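Long-range contacts in imine reductase (Amycolatopsis orientalis, PDB 5A9S), which probably reduces cyclic imines to amines, using NADPH as hydride donor, as a dimer whose cofactor site is shared between two subunits: residues 240-245 and 268-273; 221-226 and 281-286; 65-70 and 89-94. All coordinates share one frame; numbering follows the deposited sequence.

Contact 1: 240-245 and 268-273; sequences MNVTTL and LLDRAV. With NAP (NADP nicotinamide-adenine-dinucleotide phosphate), chain D.
In the antiparallel helix pair 238-255 and 260-275 of the C-terminal domain, V242 packs beside L269, and the axes of the short helical segments come within 10.0 Å, their directions 159° from one another. V242 and L269 run alongside one another, heading opposite ways, bringing V242 CG2 to 3.9 Å from L269 CB. Both methyls of V242 graze the carboxylate of D270, with CG1 3.8 Å from OD1; CG1 is anti to the backbone N (chi1 170°), which leaves CG2 beside N as the branch meeting L269. The other oxygen of D270 is engaged in a salt bridge with K266. Deeper in, L269 CD2 reaches N241 CB at 3.8 Å and meets L245 CD2 at 3.4 Å, a doubtful tightness, since both leucines, crossing nearly at right angles, have unstaggered torsions. M240 turns from the helix pair to the cofactor: its chain, bent at chi3, sets CE 3.1 Å from O7N, the carboxamide oxygen of a NADP hydrogen-bonded to a neighbouring subunit, among others to its R36 and K40. Such a helical hairpin, bordering a cofactor carried by the partner subunit, is characteristic of the intertwined dimers of imine reductases.

Contact 2: 221-226 and 281-286; sequences AQAPTI and SYYSVI. Unlike the reference sequence in segment 221-226: Q222 (reference Glu). With CA (calcium ion), chain E.
P224 lies over the face of the Y283 ring in a CH-pi contact: its CD carbon stands 3.5 Å from the ring centroid and only 7° off the ring normal, the two side chains crossing at about a right angle. The phenol is carried to the proline by its first torsion, which places CG opposite the backbone N (chi1 -158°). A223 CA comes to 3.8 Å from Y283 CE1, approaching obliquely.

Q222, a glutamate in the reference sequence, carries the polar half of the contact, on the proline's side of the ring plane. Its chain folds back at chi2, and the amide arrives across the start of the 281-286 segment with its plane 73° from that of the Y282 ring. NE2 donates to S281 OG, close to the amide plane, at 2.6 Å, short enough to leave the exact length doubtful. It also lies 3.1 Å from Y283 N, but both are donors and no bond results. Q222 OE1 accepts a hydrogen bond from a water at a doubtfully short 2.5 Å, and the same water accepts from Y282 N at 2.7 Å; the backbone N of A235 gives OE1 a second donor. Within 281-286, S281 O takes two donors, S284 N and S284 OG, the latter at 2.7 Å in the carbonyl plane.

P224 is part of the type I turn from A223 to I226, which with the end of the helix binds a calcium ion through the carbonyls of K220, A221, A223 and I226, joined by two waters.

The contact thus joins the C-terminal end of helix 199-222 to the chain after helix 260-275: V285 packs on L268, L269 and A272 of that helix, Y282 touches N241 of helix 238-255, and the hydroxyl of Y282 bonds to N183 of a neighbouring subunit.

Contact 3: 65-70 and 89-94; sequences LVVCLA and RVVVNL
V67 CG2, set beside the backbone N because CG1 is anti to it (chi1 -176°), touches V91 CG1 at 3.9 Å, and L65 CD1 reaches CG2 of V91 at 4.0 Å. V91 therefore lies against both residues on one face of the sheet, where L75 and L79 of helix 74-79 also close over V67. On the opposite face V66 CG1 meets L94 CD2 at 3.6 Å, and both side chains rest on L20 of helix 15-26. Between these two layers, parallel strands 64-67 and 90-93, flanked by strands 8-11 and 115-121, form part of the Rossmann-type sheet, after whose strands come NADP-binding residues such as A70 and N95. V92 pairs with the backbone around V66, donating from N to L65 O at 2.8 Å and accepting at O from V67 N at 2.9 Å. L65 N to V90 O, at 2.9 Å, and L94 N to V67 O, at 2.8 Å, extend the ladder at either end. Polar groups take over where the strands finish. N93 gives its ND2 to the hydroxyl of Y116 and accepts at OD1 from N95 N. At the start of 89-94, extended R89 donates from NE to A85 O and from NH1 to S62 O.

How the contacts relate
Contact 3 comes first along the chain, closing within the N-terminal nucleotide-binding domain before contacts 1 and 2 open. Those two belong to the C-terminal helical domain, where contact 1 is nested inside the loop closed by contact 2. Their centres lie 15 Å apart and they touch: L269 CD1 packs at 3.6 Å against Y282 OH. The centre of contact 3 is about 45 Å from that of contact 1 and 38 Å from that of contact 2, on the opposite side of the chain's centre. One subunit thus offers a Rossmann-type sheet at one end and, at the other, helices that meet the cofactor of its partner, in keeping with an active site built from two chains.

Contact 1: 240-245 and 268-273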
loop_
_atom_site.group_PDB
_atom_site.type_symbol
_atom_site.label_atom_id
_atom_site.label_comp_id
_atom_site.label_asym_id
_atom_site.label_seq_id
_atom_site.Cartn_x
_atom_site.Cartn_y
_atom_site.Cartn_z
ATOM N N MET B 240 -16.467 12.363 -4.216
ATOM C CA MET B 240 -15.443 12.606 -5.158
ATOM C C MET B 240 -14.725 11.292 -5.464
ATOM O O MET B 240 -14.343 11.069 -6.597
ATOM C CB MET B 240 -14.483 13.627 -4.549
ATOM C CG MET B 240 -13.199 13.849 -5.278
ATOM S SD MET B 240 -12.135 15.060 -4.424
ATOM C CE MET B 240 -10.590 14.126 -4.256
ATOM N N ASN B 241 -14.510 10.459 -4.430
ATOM C CA ASN B 241 -13.828 9.188 -4.595
ATOM C C ASN B 241 -14.687 8.183 -5.324
ATOM O O ASN B 241 -14.172 7.408 -6.121
ATOM C CB ASN B 241 -13.322 8.641 -3.254
ATOM C CG ASN B 241 -12.204 9.499 -2.696
ATOM O OD1 ASN B 241 -12.411 10.233 -1.731
ATOM N ND2 ASN B 241 -11.024 9.423 -3.299
ATOM N N VAL B 242 -15.994 8.225 -5.111
ATOM C CA VAL B 242 -16.911 7.361 -5.934
ATOM C C VAL B 242 -16.790 7.714 -7.422
ATOM O O VAL B 242 -16.742 6.846 -8.248
ATOM C CB VAL B 242 -18.376 7.517 -5.501
ATOM C CG1 VAL B 242 -19.346 6.842 -6.473
ATOM C CG2 VAL B 242 -18.587 7.041 -4.061
ATOM N N THR B 243 -16.711 8.987 -7.754
ATOM C CA THR B 243 -16.526 9.382 -9.142
ATOM C C THR B 243 -15.192 8.865 -9.679
ATOM O O THR B 243 -15.149 8.376 -10.800
ATOM C CB THR B 243 -16.599 10.905 -9.274
ATOM O OG1 THR B 243 -17.815 11.321 -8.669
ATOM C CG2 THR B 243 -16.576 11.349 -10.706
ATOM N N THR B 244 -14.128 8.986 -8.883
ATOM C CA THR B 244 -12.838 8.463 -9.285
ATOM C C THR B 244 -12.952 6.990 -9.573
ATOM O O THR B 244 -12.507 6.514 -10.593
ATOM C CB THR B 244 -11.756 8.788 -8.243
ATOM O OG1 THR B 244 -11.685 10.225 -8.101
ATOM C CG2 THR B 244 -10.405 8.279 -8.649
ATOM N N LEU B 245 -13.588 6.247 -8.694
ATOM C CA LEU B 245 -13.735 4.807 -8.910
ATOM C C LEU B 245 -14.492 4.436 -10.163
ATOM O O LEU B 245 -14.161 3.438 -10.812
ATOM C CB LEU B 245 -14.371 4.127 -7.688
ATOM C CG LEU B 245 -13.562 3.320 -6.665
ATOM C CD1 LEU B 245 -12.224 2.709 -7.069
ATOM C CD2 LEU B 245 -13.412 4.051 -5.384
ATOM N N LEU B 268 -18.220 -0.468 -1.560
ATOM C CA LEU B 268 -17.902 -0.169 -0.215
ATOM C C LEU B 268 -18.121 1.302 0.081
ATOM O O LEU B 268 -18.701 1.662 1.120
ATOM C CB LEU B 268 -16.448 -0.567 0.042
ATOM C CG LEU B 268 -15.892 -0.239 1.404
ATOM C CD1 LEU B 268 -16.673 -1.004 2.455
ATOM C CD2 LEU B 268 -14.404 -0.564 1.473
ATOM N N LEU B 269 -17.627 2.155 -0.819
ATOM C CA LEU B 269 -17.858 3.582 -0.706
ATOM C C LEU B 269 -19.335 3.958 -0.755
ATOM O O LEU B 269 -19.773 4.824 0.006
ATOM C CB LEU B 269 -17.060 4.340 -1.773
ATOM C CG LEU B 269 -15.713 4.890 -1.363
ATOM C CD1 LEU B 269 -14.942 4.052 -0.349
ATOM C CD2 LEU B 269 -14.870 5.197 -2.588
ATOM N N ASP B 270 -20.084 3.333 -1.645
ATOM C CA ASP B 270 -21.507 3.594 -1.737
ATOM C C ASP B 270 -22.177 3.291 -0.391
ATOM O O ASP B 270 -23.082 4.027 0.010
ATOM C CB ASP B 270 -22.154 2.754 -2.828
ATOM C CG ASP B 270 -21.673 3.139 -4.260
ATOM O OD1 ASP B 270 -21.195 4.256 -4.476
ATOM O OD2 ASP B 270 -21.788 2.310 -5.184
ATOM N N ARG B 271 -21.749 2.225 0.296
ATOM C CA ARG B 271 -22.307 1.887 1.610
ATOM C C ARG B 271 -21.937 2.999 2.599
ATOM O O ARG B 271 -22.783 3.443 3.380
ATOM C CB ARG B 271 -21.850 0.499 2.092
ATOM C CG ARG B 271 -22.678 -0.655 1.519
ATOM C CD ARG B 271 -21.885 -1.927 1.219
ATOM N NE ARG B 271 -21.225 -2.411 2.407
ATOM C CZ ARG B 271 -20.105 -3.138 2.438
ATOM N NH1 ARG B 271 -19.439 -3.496 1.326
ATOM N NH2 ARG B 271 -19.639 -3.489 3.618
ATOM N N ALA B 272 -20.704 3.491 2.540
ATOM C CA ALA B 272 -20.298 4.525 3.466
ATOM C C ALA B 272 -21.099 5.838 3.270
ATOM O O ALA B 272 -21.479 6.460 4.264
ATOM C CB ALA B 272 -18.808 4.784 3.395
ATOM N N VAL B 273 -21.344 6.233 2.006
ATOM C CA VAL B 273 -22.099 7.467 1.656
ATOM C C VAL B 273 -23.501 7.321 2.200
ATOM O O VAL B 273 -24.001 8.261 2.835
ATOM C CB VAL B 273 -22.182 7.706 0.097
ATOM C CG1 VAL B 273 -23.116 8.854 -0.319
ATOM C CG2 VAL B 273 -20.807 7.972 -0.502
HETATM P PA NAP D . -14.465 19.384 -10.378
HETATM O O1A NAP D . -15.874 19.348 -9.793
HETATM O O2A NAP D . -13.900 18.053 -10.853
HETATM O O5B NAP D . -14.549 20.425 -11.606
HETATM C C5B NAP D . -15.152 21.694 -11.410
HETATM C C4B NAP D . -14.809 22.566 -12.591
HETATM O O4B NAP D . -15.271 21.962 -13.810
HETATM C C3B NAP D . -15.520 23.897 -12.470
HETATM O O3B NAP D . -14.673 24.907 -12.993
HETATM C C2B NAP D . -16.728 23.704 -13.342
HETATM O O2B NAP D . -17.340 24.909 -13.814
HETATM C C1B NAP D . -16.146 22.877 -14.470
HETATM N N9A NAP D . -17.252 22.274 -15.241
HETATM C C8A NAP D . -18.096 21.301 -14.854
HETATM N N7A NAP D . -18.998 21.018 -15.818
HETATM C C5A NAP D . -18.731 21.847 -16.837
HETATM C C6A NAP D . -19.295 22.093 -18.177
HETATM N N6A NAP D . -20.354 21.358 -18.581
HETATM N N1A NAP D . -18.711 23.051 -18.938
HETATM C C2A NAP D . -17.661 23.778 -18.518
HETATM N N3A NAP D . -17.099 23.596 -17.311
HETATM C C4A NAP D . -17.577 22.671 -16.454
HETATM O O3 NAP D . -13.454 20.257 -9.404
HETATM P PN NAP D . -11.862 20.646 -9.541
HETATM O O1N NAP D . -11.221 20.515 -8.182
HETATM O O2N NAP D . -11.547 21.876 -10.414
HETATM O O5D NAP D . -11.298 19.365 -10.324
HETATM C C5D NAP D . -10.866 19.327 -11.675
HETATM C C4D NAP D . -10.278 17.930 -11.888
HETATM O O4D NAP D . -8.943 17.725 -11.391
HETATM C C3D NAP D . -11.124 16.833 -11.193
HETATM O O3D NAP D . -12.239 16.355 -11.953
HETATM C C2D NAP D . -10.175 15.722 -10.829
HETATM O O2D NAP D . -10.393 14.562 -11.610
HETATM C C1D NAP D . -8.771 16.333 -11.001
HETATM N N1N NAP D . -8.057 16.114 -9.718
HETATM C C2N NAP D . -8.615 16.569 -8.553
HETATM C C3N NAP D . -7.998 16.369 -7.305
HETATM C C7N NAP D . -8.635 16.899 -6.054
HETATM O O7N NAP D . -8.450 16.259 -5.011
HETATM N N7N NAP D . -9.361 18.035 -6.091
HETATM C C4N NAP D . -6.778 15.674 -7.244
HETATM C C5N NAP D . -6.230 15.200 -8.432
HETATM C C6N NAP D . -6.887 15.423 -9.669
HETATM P P2B NAP D . -18.472 25.617 -12.911
HETATM O O1X NAP D . -19.057 26.644 -13.855
HETATM O O2X NAP D . -19.508 24.537 -12.716
HETATM O O3X NAP D . -17.680 26.077 -11.664
#

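Contact 2: 221-226 and 281-286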
loop_
_atom_site.group_PDB
_atom_site.type_symbol
_atom_site.label_atom_id
_atom_site.label_comp_id
_atom_site.label_asym_id
_atom_site.label_seq_id
_atom_site.Cartn_x
_atom_site.Cartn_y
_atom_site.Cartn_z
ATOM N N ALA B 221 -2.868 11.552 6.321
ATOM C CA ALA B 221 -3.801 12.662 6.195
ATOM C C ALA B 221 -5.190 12.247 6.674
ATOM O O ALA B 221 -5.813 12.921 7.463
ATOM C CB ALA B 221 -3.881 13.187 4.742
ATOM N N GLN B 222 -5.666 11.105 6.244
ATOM C CA GLN B 222 -6.994 10.665 6.676
ATOM C C GLN B 222 -7.057 10.302 8.153
ATOM O O GLN B 222 -8.129 10.392 8.746
ATOM C CB GLN B 222 -7.470 9.457 5.847
ATOM C CG GLN B 222 -7.835 9.819 4.405
ATOM C CD GLN B 222 -9.047 10.738 4.333
ATOM O OE1 GLN B 222 -9.108 11.687 3.523
ATOM N NE2 GLN B 222 -10.002 10.479 5.178
ATOM N N ALA B 223 -5.944 9.831 8.738
ATOM C CA ALA B 223 -5.977 9.315 10.126
ATOM C C ALA B 223 -6.339 10.475 11.057
ATOM O O ALA B 223 -5.632 11.482 11.074
ATOM C CB ALA B 223 -4.644 8.730 10.530
ATOM N N PRO B 224 -7.458 10.370 11.785
ATOM C CA PRO B 224 -7.893 11.562 12.547
ATOM C C PRO B 224 -6.915 12.033 13.648
ATOM O O PRO B 224 -6.902 13.201 13.995
ATOM C CB PRO B 224 -9.247 11.159 13.107
ATOM C CG PRO B 224 -9.283 9.664 13.056
ATOM C CD PRO B 224 -8.441 9.270 11.875
ATOM N N THR B 225 -6.004 11.199 14.106
ATOM C CA THR B 225 -5.098 11.653 15.162
ATOM C C THR B 225 -3.694 11.874 14.692
ATOM O O THR B 225 -2.786 11.870 15.512
ATOM C CB THR B 225 -5.107 10.655 16.332
ATOM O OG1 THR B 225 -4.749 9.355 15.853
ATOM C CG2 THR B 225 -6.475 10.623 16.965
ATOM N N ILE B 226 -3.476 12.024 13.381
ATOM C CA ILE B 226 -2.155 12.437 12.893
ATOM C C ILE B 226 -2.294 13.764 12.173
ATOM O O ILE B 226 -3.135 13.905 11.334
ATOM C CB ILE B 226 -1.536 11.375 11.992
ATOM C CG1 ILE B 226 -1.237 10.150 12.859
ATOM C CG2 ILE B 226 -0.257 11.920 11.316
ATOM C CD1 ILE B 226 -0.679 8.996 12.100
ATOM N N SER B 281 -15.651 11.955 5.430
ATOM C CA SER B 281 -14.268 11.651 5.121
ATOM C C SER B 281 -14.096 10.210 4.658
ATOM O O SER B 281 -14.906 9.344 5.007
ATOM C CB SER B 281 -13.424 11.892 6.350
ATOM O OG SER B 281 -12.072 11.885 5.966
ATOM N N TYR B 282 -13.013 9.940 3.912
ATOM C CA TYR B 282 -12.694 8.556 3.519
ATOM C C TYR B 282 -12.545 7.631 4.745
ATOM O O TYR B 282 -13.062 6.517 4.769
ATOM C CB TYR B 282 -11.417 8.475 2.653
ATOM C CG TYR B 282 -11.345 7.141 1.908
ATOM C CD1 TYR B 282 -10.911 5.965 2.522
ATOM C CD2 TYR B 282 -11.780 7.060 0.587
ATOM C CE1 TYR B 282 -10.933 4.749 1.837
ATOM C CE2 TYR B 282 -11.752 5.875 -0.115
ATOM C CZ TYR B 282 -11.347 4.712 0.511
ATOM O OH TYR B 282 -11.343 3.530 -0.218
ATOM N N TYR B 283 -11.920 8.127 5.789
ATOM C CA TYR B 283 -11.633 7.304 6.967
ATOM C C TYR B 283 -12.874 6.673 7.581
ATOM O O TYR B 283 -12.791 5.579 8.146
ATOM C CB TYR B 283 -10.919 8.115 8.019
ATOM C CG TYR B 283 -10.141 7.243 9.003
ATOM C CD1 TYR B 283 -8.808 6.919 8.747
ATOM C CD2 TYR B 283 -10.697 6.847 10.216
ATOM C CE1 TYR B 283 -8.095 6.145 9.627
ATOM C CE2 TYR B 283 -9.974 6.069 11.123
ATOM C CZ TYR B 283 -8.692 5.702 10.802
ATOM O OH TYR B 283 -7.939 4.970 11.678
ATOM N N SER B 284 -14.027 7.345 7.427
ATOM C CA SER B 284 -15.267 6.901 8.013
ATOM C C SER B 284 -15.775 5.571 7.442
ATOM O O SER B 284 -16.554 4.880 8.103
ATOM C CB SER B 284 -16.336 8.011 7.950
ATOM O OG SER B 284 -16.773 8.219 6.625
ATOM N N VAL B 285 -15.289 5.169 6.276
ATOM C CA VAL B 285 -15.415 3.786 5.840
ATOM C C VAL B 285 -15.196 2.753 7.010
ATOM O O VAL B 285 -15.892 1.731 7.113
ATOM C CB VAL B 285 -14.448 3.463 4.682
ATOM C CG1 VAL B 285 -14.430 1.970 4.376
ATOM C CG2 VAL B 285 -14.858 4.204 3.427
ATOM N N ILE B 286 -14.255 3.054 7.885
ATOM C CA ILE B 286 -13.909 2.151 9.014
ATOM C C ILE B 286 -15.077 1.795 9.934
ATOM O O ILE B 286 -15.155 0.677 10.412
ATOM C CB ILE B 286 -12.749 2.741 9.833
ATOM C CG1 ILE B 286 -12.047 1.620 10.612
ATOM C CG2 ILE B 286 -13.200 3.876 10.763
ATOM C CD1 ILE B 286 -10.823 2.105 11.370
HETATM CA CA CA E . -4.575 13.172 9.713
HETATM O O HOH W 1 -11.551 12.135 3.160
HETATM O O HOH W 2 -6.568 14.834 10.309
HETATM O O HOH W 3 -3.425 15.350 8.474
#

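Contact 3: 65-70 and 89-94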
loop_
_atom_site.group_PDB
_atom_site.type_symbol
_atom_site.label_atom_id
_atom_site.label_comp_id
_atom_site.label_asym_id
_atom_site.label_seq_id
_atom_site.Cartn_x
_atom_site.Cartn_y
_atom_site.Cartn_z
ATOM N N LEU B 65 14.557 -20.660 25.050
ATOM C CA LEU B 65 13.912 -21.641 24.169
ATOM C C LEU B 65 13.057 -20.962 23.083
ATOM O O LEU B 65 12.040 -20.291 23.349
ATOM C CB LEU B 65 13.004 -22.583 24.957
ATOM C CG LEU B 65 13.539 -23.073 26.343
ATOM C CD1 LEU B 65 12.427 -23.807 27.096
ATOM C CD2 LEU B 65 14.831 -23.934 26.276
ATOM N N VAL B 66 13.480 -21.135 21.852
ATOM C CA VAL B 66 12.845 -20.472 20.738
ATOM C C VAL B 66 12.005 -21.511 20.078
ATOM O O VAL B 66 12.521 -22.543 19.721
ATOM C CB VAL B 66 13.892 -19.934 19.771
ATOM C CG1 VAL B 66 13.203 -19.420 18.495
ATOM C CG2 VAL B 66 14.707 -18.848 20.454
ATOM N N VAL B 67 10.702 -21.246 19.970
ATOM C CA VAL B 67 9.748 -22.214 19.467
ATOM C C VAL B 67 9.093 -21.748 18.158
ATOM O O VAL B 67 8.529 -20.650 18.094
ATOM C CB VAL B 67 8.646 -22.502 20.503
ATOM C CG1 VAL B 67 7.713 -23.595 19.983
ATOM C CG2 VAL B 67 9.251 -22.952 21.843
ATOM N N CYS B 68 9.126 -22.628 17.154
ATOM C CA CYS B 68 8.585 -22.376 15.857
ATOM C C CYS B 68 7.966 -23.654 15.324
ATOM O O CYS B 68 8.514 -24.321 14.475
ATOM C CB CYS B 68 9.668 -21.811 14.940
ATOM S SG CYS B 68 8.885 -21.050 13.498
ATOM N N LEU B 69 6.843 -24.010 15.892
ATOM C CA LEU B 69 6.086 -25.185 15.499
ATOM C C LEU B 69 4.971 -24.852 14.504
ATOM O O LEU B 69 4.641 -23.683 14.304
ATOM C CB LEU B 69 5.470 -25.823 16.735
ATOM C CG LEU B 69 6.567 -26.209 17.722
ATOM C CD1 LEU B 69 5.983 -26.644 19.037
ATOM C CD2 LEU B 69 7.506 -27.245 17.136
ATOM N N ALA B 70 4.376 -25.896 13.929
ATOM C CA ALA B 70 3.258 -25.727 12.995
ATOM C C ALA B 70 1.957 -25.075 13.529
ATOM O O ALA B 70 1.152 -24.598 12.714
ATOM C CB ALA B 70 2.954 -27.045 12.296
ATOM N N ARG B 89 12.928 -21.077 32.916
ATOM C CA ARG B 89 13.425 -20.841 31.554
ATOM C C ARG B 89 12.472 -19.858 30.896
ATOM O O ARG B 89 11.499 -19.432 31.531
ATOM C CB ARG B 89 13.534 -22.159 30.795
ATOM C CG ARG B 89 14.613 -23.002 31.432
ATOM C CD ARG B 89 14.794 -24.317 30.769
ATOM N NE ARG B 89 15.483 -25.132 31.754
ATOM C CZ ARG B 89 16.805 -25.199 31.936
ATOM N NH1 ARG B 89 17.662 -24.526 31.194
ATOM N NH2 ARG B 89 17.264 -25.944 32.905
ATOM N N VAL B 90 12.787 -19.508 29.650
ATOM C CA VAL B 90 12.008 -18.556 28.880
ATOM C C VAL B 90 11.683 -19.156 27.541
ATOM O O VAL B 90 12.579 -19.587 26.829
ATOM C CB VAL B 90 12.793 -17.261 28.698
ATOM C CG1 VAL B 90 12.101 -16.353 27.728
ATOM C CG2 VAL B 90 12.924 -16.564 30.051
ATOM N N VAL B 91 10.394 -19.142 27.199
ATOM C CA VAL B 91 9.937 -19.481 25.874
ATOM C C VAL B 91 9.651 -18.254 25.022
ATOM O O VAL B 91 8.947 -17.345 25.453
ATOM C CB VAL B 91 8.673 -20.328 25.953
ATOM C CG1 VAL B 91 8.001 -20.476 24.598
ATOM C CG2 VAL B 91 9.051 -21.674 26.534
ATOM N N VAL B 92 10.186 -18.248 23.799
ATOM C CA VAL B 92 9.898 -17.223 22.773
ATOM C C VAL B 92 9.125 -17.963 21.728
ATOM O O VAL B 92 9.710 -18.766 21.019
ATOM C CB VAL B 92 11.196 -16.645 22.218
ATOM C CG1 VAL B 92 10.921 -15.650 21.093
ATOM C CG2 VAL B 92 11.949 -15.966 23.350
ATOM N N ASN B 93 7.803 -17.763 21.686
ATOM C CA ASN B 93 6.945 -18.519 20.771
ATOM C C ASN B 93 6.674 -17.696 19.514
ATOM O O ASN B 93 6.004 -16.662 19.549
ATOM C CB ASN B 93 5.665 -18.863 21.477
ATOM C CG ASN B 93 4.705 -19.683 20.647
ATOM O OD1 ASN B 93 5.014 -20.179 19.568
ATOM N ND2 ASN B 93 3.520 -19.813 21.152
ATOM N N LEU B 94 7.149 -18.206 18.390
ATOM C CA LEU B 94 7.134 -17.467 17.144
ATOM C C LEU B 94 6.124 -17.977 16.161
ATOM O O LEU B 94 6.122 -17.519 15.026
ATOM C CB LEU B 94 8.514 -17.519 16.533
ATOM C CG LEU B 94 9.561 -16.455 16.762
ATOM C CD1 LEU B 94 9.265 -15.280 17.659
ATOM C CD2 LEU B 94 10.893 -17.009 17.134
#